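Local structure of lipoprotein (Clostridioides difficile, 7RAG) at residues A[49-57]-A[66-74]. The protein is a lipoprotein of the LolA/LolB-like family that binds the CwlD amidase and allosterically activates it during spore formation. Numbering follows the deposited sequence.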
ATOM      1  N   LYS A  49      16.398   0.010  -0.758  1.00 63.17           N
ATOM      2  CA  LYS A  49      16.523   1.242   0.008  1.00 63.52           C
ATOM      3  C   LYS A  49      15.954   1.010   1.402  1.00 61.46           C
ATOM      4  O   LYS A  49      14.917   0.365   1.558  1.00 60.54           O
ATOM      5  CB  LYS A  49      15.824   2.437  -0.686  1.00 62.10           C
ATOM      6  CG  LYS A  49      14.385   2.213  -1.125  1.00 65.22           C
ATOM      7  N   LYS A  50      16.669   1.481   2.418  1.00 64.89           N
ATOM      8  CA  LYS A  50      16.132   1.525   3.773  1.00 64.54           C
ATOM      9  C   LYS A  50      15.269   2.776   3.888  1.00 61.53           C
ATOM     10  O   LYS A  50      15.708   3.864   3.518  1.00 66.55           O
ATOM     11  CB  LYS A  50      17.268   1.539   4.797  1.00 62.79           C
ATOM     12  CG  LYS A  50      17.001   0.712   6.035  1.00 64.97           C
ATOM     13  CD  LYS A  50      18.088   0.881   7.086  1.00 66.85           C
ATOM     14  CE  LYS A  50      19.320   0.087   6.726  1.00 65.64           C
ATOM     15  NZ  LYS A  50      20.531   0.576   7.454  1.00 70.26           N
ATOM     16  N   THR A  51      14.019   2.624   4.319  1.00 62.38           N
ATOM     17  CA  THR A  51      13.058   3.718   4.237  1.00 67.10           C
ATOM     18  C   THR A  51      12.431   3.976   5.599  1.00 65.14           C
ATOM     19  O   THR A  51      12.400   3.097   6.468  1.00 65.78           O
ATOM     20  CB  THR A  51      11.940   3.450   3.204  1.00 68.52           C
ATOM     21  OG1 THR A  51      10.992   2.526   3.742  1.00 67.93           O
ATOM     22  CG2 THR A  51      12.507   2.868   1.928  1.00 64.98           C
ATOM     23  N   ASP A  52      11.946   5.203   5.777  1.00 66.16           N
ATOM     24  CA  ASP A  52      11.321   5.615   7.025  1.00 65.86           C
ATOM     25  C   ASP A  52       9.850   5.217   7.055  1.00 64.49           C
ATOM     26  O   ASP A  52       9.160   5.250   6.036  1.00 70.97           O
ATOM     27  CB  ASP A  52      11.456   7.124   7.211  1.00 63.28           C
ATOM     28  CG  ASP A  52      12.897   7.566   7.321  1.00 69.70           C
ATOM     29  OD1 ASP A  52      13.137   8.785   7.297  1.00 82.49           O
ATOM     30  OD2 ASP A  52      13.797   6.706   7.418  1.00 71.59           O
ATOM     31  N   ASN A  53       9.380   4.806   8.223  1.00 64.11           N
ATOM     32  CA  ASN A  53       7.963   4.527   8.433  1.00 69.09           C
ATOM     33  C   ASN A  53       7.528   5.215   9.719  1.00 61.18           C
ATOM     34  O   ASN A  53       8.063   4.927  10.794  1.00 62.39           O
ATOM     35  CB  ASN A  53       7.681   3.021   8.492  1.00 69.62           C
ATOM     36  CG  ASN A  53       6.240   2.703   8.894  1.00 74.34           C
ATOM     37  OD1 ASN A  53       5.885   2.735  10.077  1.00 80.49           O
ATOM     38  ND2 ASN A  53       5.411   2.382   7.915  1.00 78.51           N
ATOM     39  N   TYR A  54       6.565   6.123   9.595  1.00 60.86           N
ATOM     40  CA  TYR A  54       6.021   6.881  10.710  1.00 61.94           C
ATOM     41  C   TYR A  54       4.557   6.497  10.907  1.00 63.90           C
ATOM     42  O   TYR A  54       3.811   6.362   9.938  1.00 70.82           O
ATOM     43  CB  TYR A  54       6.134   8.371  10.448  1.00 62.67           C
ATOM     44  CG  TYR A  54       7.519   8.961  10.580  1.00 64.27           C
ATOM     45  CD1 TYR A  54       8.034   9.287  11.826  1.00 66.13           C
ATOM     46  CD2 TYR A  54       8.298   9.238   9.462  1.00 63.98           C
ATOM     47  CE1 TYR A  54       9.288   9.860  11.958  1.00 67.66           C
ATOM     48  CE2 TYR A  54       9.560   9.800   9.587  1.00 65.48           C
ATOM     49  CZ  TYR A  54      10.047  10.117  10.839  1.00 67.32           C
ATOM     50  OH  TYR A  54      11.294  10.681  10.993  1.00 68.89           O
ATOM     51  N   LYS A  55       4.146   6.277  12.149  1.00 61.55           N
ATOM     52  CA  LYS A  55       2.733   6.116  12.461  1.00 62.52           C
ATOM     53  C   LYS A  55       2.358   7.108  13.550  1.00 62.08           C
ATOM     54  O   LYS A  55       3.039   7.182  14.575  1.00 63.70           O
ATOM     55  CB  LYS A  55       2.424   4.694  12.902  1.00 62.18           C
ATOM     56  CG  LYS A  55       0.972   4.440  13.208  1.00 69.31           C
ATOM     57  CD  LYS A  55       0.660   2.965  13.056  1.00 77.31           C
ATOM     58  CE  LYS A  55      -0.639   2.591  13.761  1.00 79.01           C
ATOM     59  NZ  LYS A  55      -1.566   1.883  12.823  1.00 88.45           N
ATOM     60  N   LEU A  56       1.317   7.903  13.306  1.00 61.49           N
ATOM     61  CA  LEU A  56       0.736   8.783  14.315  1.00 62.61           C
ATOM     62  C   LEU A  56      -0.663   8.271  14.612  1.00 61.52           C
ATOM     63  O   LEU A  56      -1.510   8.239  13.712  1.00 63.70           O
ATOM     64  CB  LEU A  56       0.661  10.240  13.853  1.00 62.94           C
ATOM     65  CG  LEU A  56       1.657  10.771  12.826  1.00 63.27           C
ATOM     66  CD1 LEU A  56       1.477  12.280  12.711  1.00 64.88           C
ATOM     67  CD2 LEU A  56       3.102  10.435  13.201  1.00 64.36           C
ATOM     68  N   GLU A  57      -0.909   7.870  15.854  1.00 62.43           N
ATOM     69  CA  GLU A  57      -2.237   7.437  16.244  1.00 61.57           C
ATOM     70  C   GLU A  57      -2.769   8.319  17.370  1.00 62.91           C
ATOM     71  O   GLU A  57      -2.067   8.584  18.353  1.00 64.73           O
ATOM     72  CB  GLU A  57      -2.235   5.964  16.660  1.00 61.21           C
ATOM     73  CG  GLU A  57      -3.523   5.562  17.370  1.00 61.86           C
ATOM     74  CD  GLU A  57      -3.370   4.281  18.121  1.00 73.19           C
ATOM     75  OE1 GLU A  57      -2.435   3.527  17.761  1.00 79.36           O
ATOM     76  OE2 GLU A  57      -4.153   4.048  19.081  1.00 78.18           O
ATOM     77  N   GLY A  66      -7.915   6.110  18.394  1.00 56.22           N
ATOM     78  CA  GLY A  66      -7.753   5.014  17.473  1.00 57.48           C
ATOM     79  C   GLY A  66      -7.655   5.403  16.012  1.00 56.39           C
ATOM     80  O   GLY A  66      -7.356   4.537  15.187  1.00 57.58           O
ATOM     81  N   LYS A  67      -7.929   6.658  15.654  1.00 54.45           N
ATOM     82  CA  LYS A  67      -7.669   7.110  14.292  1.00 58.43           C
ATOM     83  C   LYS A  67      -6.173   7.293  14.099  1.00 56.57           C
ATOM     84  O   LYS A  67      -5.444   7.613  15.040  1.00 55.90           O
ATOM     85  CB  LYS A  67      -8.415   8.408  13.995  1.00 53.22           C
ATOM     86  CG  LYS A  67      -9.912   8.220  14.037  1.00 55.50           C
ATOM     87  CD  LYS A  67     -10.633   9.518  14.067  1.00 55.39           C
ATOM     88  CE  LYS A  67     -12.034   9.376  13.537  1.00 55.11           C
ATOM     89  NZ  LYS A  67     -12.844   8.532  14.409  1.00 57.72           N
ATOM     90  N   SER A  68      -5.700   7.033  12.881  1.00 56.21           N
ATOM     91  CA  SER A  68      -4.259   7.057  12.675  1.00 54.31           C
ATOM     92  C   SER A  68      -3.921   7.506  11.260  1.00 58.74           C
ATOM     93  O   SER A  68      -4.748   7.459  10.344  1.00 53.77           O
ATOM     94  CB  SER A  68      -3.620   5.688  12.976  1.00 63.11           C
ATOM     95  OG  SER A  68      -4.107   4.656  12.121  1.00 64.52           O
ATOM     96  N   ILE A  69      -2.686   7.972  11.116  1.00 55.16           N
ATOM     97  CA  ILE A  69      -2.088   8.279   9.829  1.00 57.08           C
ATOM     98  C   ILE A  69      -0.727   7.608   9.784  1.00 61.56           C
ATOM     99  O   ILE A  69       0.078   7.763  10.709  1.00 64.75           O
ATOM    100  CB  ILE A  69      -1.944   9.793   9.609  1.00 60.18           C
ATOM    101  CG1 ILE A  69      -3.317  10.440   9.481  1.00 60.75           C
ATOM    102  CG2 ILE A  69      -1.129  10.052   8.374  1.00 57.71           C
ATOM    103  CD1 ILE A  69      -3.285  11.965   9.528  1.00 57.75           C
ATOM    104  N   GLU A  70      -0.466   6.879   8.715  1.00 59.92           N
ATOM    105  CA  GLU A  70       0.760   6.119   8.540  1.00 62.29           C
ATOM    106  C   GLU A  70       1.470   6.593   7.276  1.00 62.98           C
ATOM    107  O   GLU A  70       0.857   6.649   6.209  1.00 60.50           O
ATOM    108  CB  GLU A  70       0.412   4.644   8.464  1.00 63.00           C
ATOM    109  CG  GLU A  70       1.523   3.715   8.800  1.00 78.29           C
ATOM    110  CD  GLU A  70       1.029   2.278   8.890  1.00 89.80           C
ATOM    111  OE1 GLU A  70      -0.052   2.058   9.509  1.00 87.70           O
ATOM    112  OE2 GLU A  70       1.708   1.380   8.326  1.00 95.99           O
ATOM    113  N   TYR A  71       2.744   6.968   7.408  1.00 61.01           N
ATOM    114  CA  TYR A  71       3.586   7.409   6.301  1.00 60.53           C
ATOM    115  C   TYR A  71       4.607   6.317   6.002  1.00 75.95           C
ATOM    116  O   TYR A  71       5.462   6.023   6.849  1.00 76.90           O
ATOM    117  CB  TYR A  71       4.312   8.707   6.648  1.00 59.25           C
ATOM    118  CG  TYR A  71       3.419   9.894   6.957  1.00 66.87           C
ATOM    119  CD1 TYR A  71       3.078  10.812   5.962  1.00 66.61           C
ATOM    120  CD2 TYR A  71       2.922  10.109   8.246  1.00 59.91           C
ATOM    121  CE1 TYR A  71       2.269  11.902   6.243  1.00 60.81           C
ATOM    122  CE2 TYR A  71       2.125  11.195   8.529  1.00 60.60           C
ATOM    123  CZ  TYR A  71       1.801  12.084   7.527  1.00 59.99           C
ATOM    124  OH  TYR A  71       1.000  13.154   7.805  1.00 61.99           O
ATOM    125  N   GLN A  72       4.541   5.733   4.799  1.00 77.25           N
ATOM    126  CA  GLN A  72       5.367   4.575   4.467  1.00 81.66           C
ATOM    127  C   GLN A  72       6.407   4.886   3.398  1.00 88.16           C
ATOM    128  O   GLN A  72       7.604   4.661   3.585  1.00 89.38           O
ATOM    129  CB  GLN A  72       4.485   3.411   3.988  1.00 84.54           C
ATOM    130  CG  GLN A  72       3.270   3.133   4.846  1.00 88.09           C
ATOM    131  CD  GLN A  72       3.251   1.703   5.364  1.00 99.33           C
ATOM    132  OE1 GLN A  72       4.198   0.944   5.149  1.00104.69           O
ATOM    133  NE2 GLN A  72       2.171   1.329   6.053  1.00 94.90           N
ATOM    134  N   GLY A  73       5.957   5.339   2.250  1.00 89.27           N
ATOM    135  CA  GLY A  73       6.823   5.613   1.134  1.00 94.22           C
ATOM    136  C   GLY A  73       6.208   6.747   0.360  1.00 95.39           C
ATOM    137  O   GLY A  73       5.964   7.834   0.887  1.00 99.34           O
ATOM    138  N   ASP A  74       5.968   6.484  -0.914  1.00100.02           N
ATOM    139  CA  ASP A  74       5.073   7.300  -1.717  1.00109.96           C
ATOM    140  C   ASP A  74       3.623   7.226  -1.218  1.00110.06           C
ATOM    141  O   ASP A  74       2.735   7.840  -1.820  1.00112.12           O
ATOM    142  CB  ASP A  74       5.159   6.855  -3.182  1.00109.98           C
TER
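Tyr54 and Tyr71 exchange backbone hydrogen bonds in both directions, Tyr54 N to Tyr71 O at 3.0 Å and Tyr71 N to Tyr54 O at 2.8 Å, and Leu56 and Ile69 repeat the pattern two residues on. The Leu56 N bond to Ile69 O measures 2.9 Å. Between and beyond these pairs, CA-H...O contacts fill in, among them Ser68 CA to Leu56 O at 3.2 Å. Lys55–Glu70 and Glu57–Ser68 are the alternating non-hydrogen-bonded pairs.

Tyr54, Leu56, Ile69 and Tyr71 share one face of the sheet. Leu56 brings CG to the edge of the Tyr71 ring, 4.3 Å from CE2 and near the ring plane, while the side chains of Tyr54 and Tyr71 meet near their bases, CB to CB at 4.2 Å. The Tyr54 ring leans away instead, to meet Phe100 edge-to-face and Tyr48 of a second subunit.

Polar side chains occupy the other face. With CG anti to the backbone N in both residues (chi1 -178° and -158°), Lys55 and Glu70 reach across each other, and Lys55 NZ forms a long salt bridge of 3.6 Å with Glu70 OE1. Asn53 and Gln72 run side by side, their amide planes 84° apart.

Segment 49-57 also pairs antiparallel with a strand of the second subunit, continuing the sheet across that interface, and Lys67 and Ile69 pack on the amidase chain. Within the chain, strands 40-58 and 68-71 form an antiparallel beta hairpin with a long connection, part of an up-and-down meander that strand 75-80 continues.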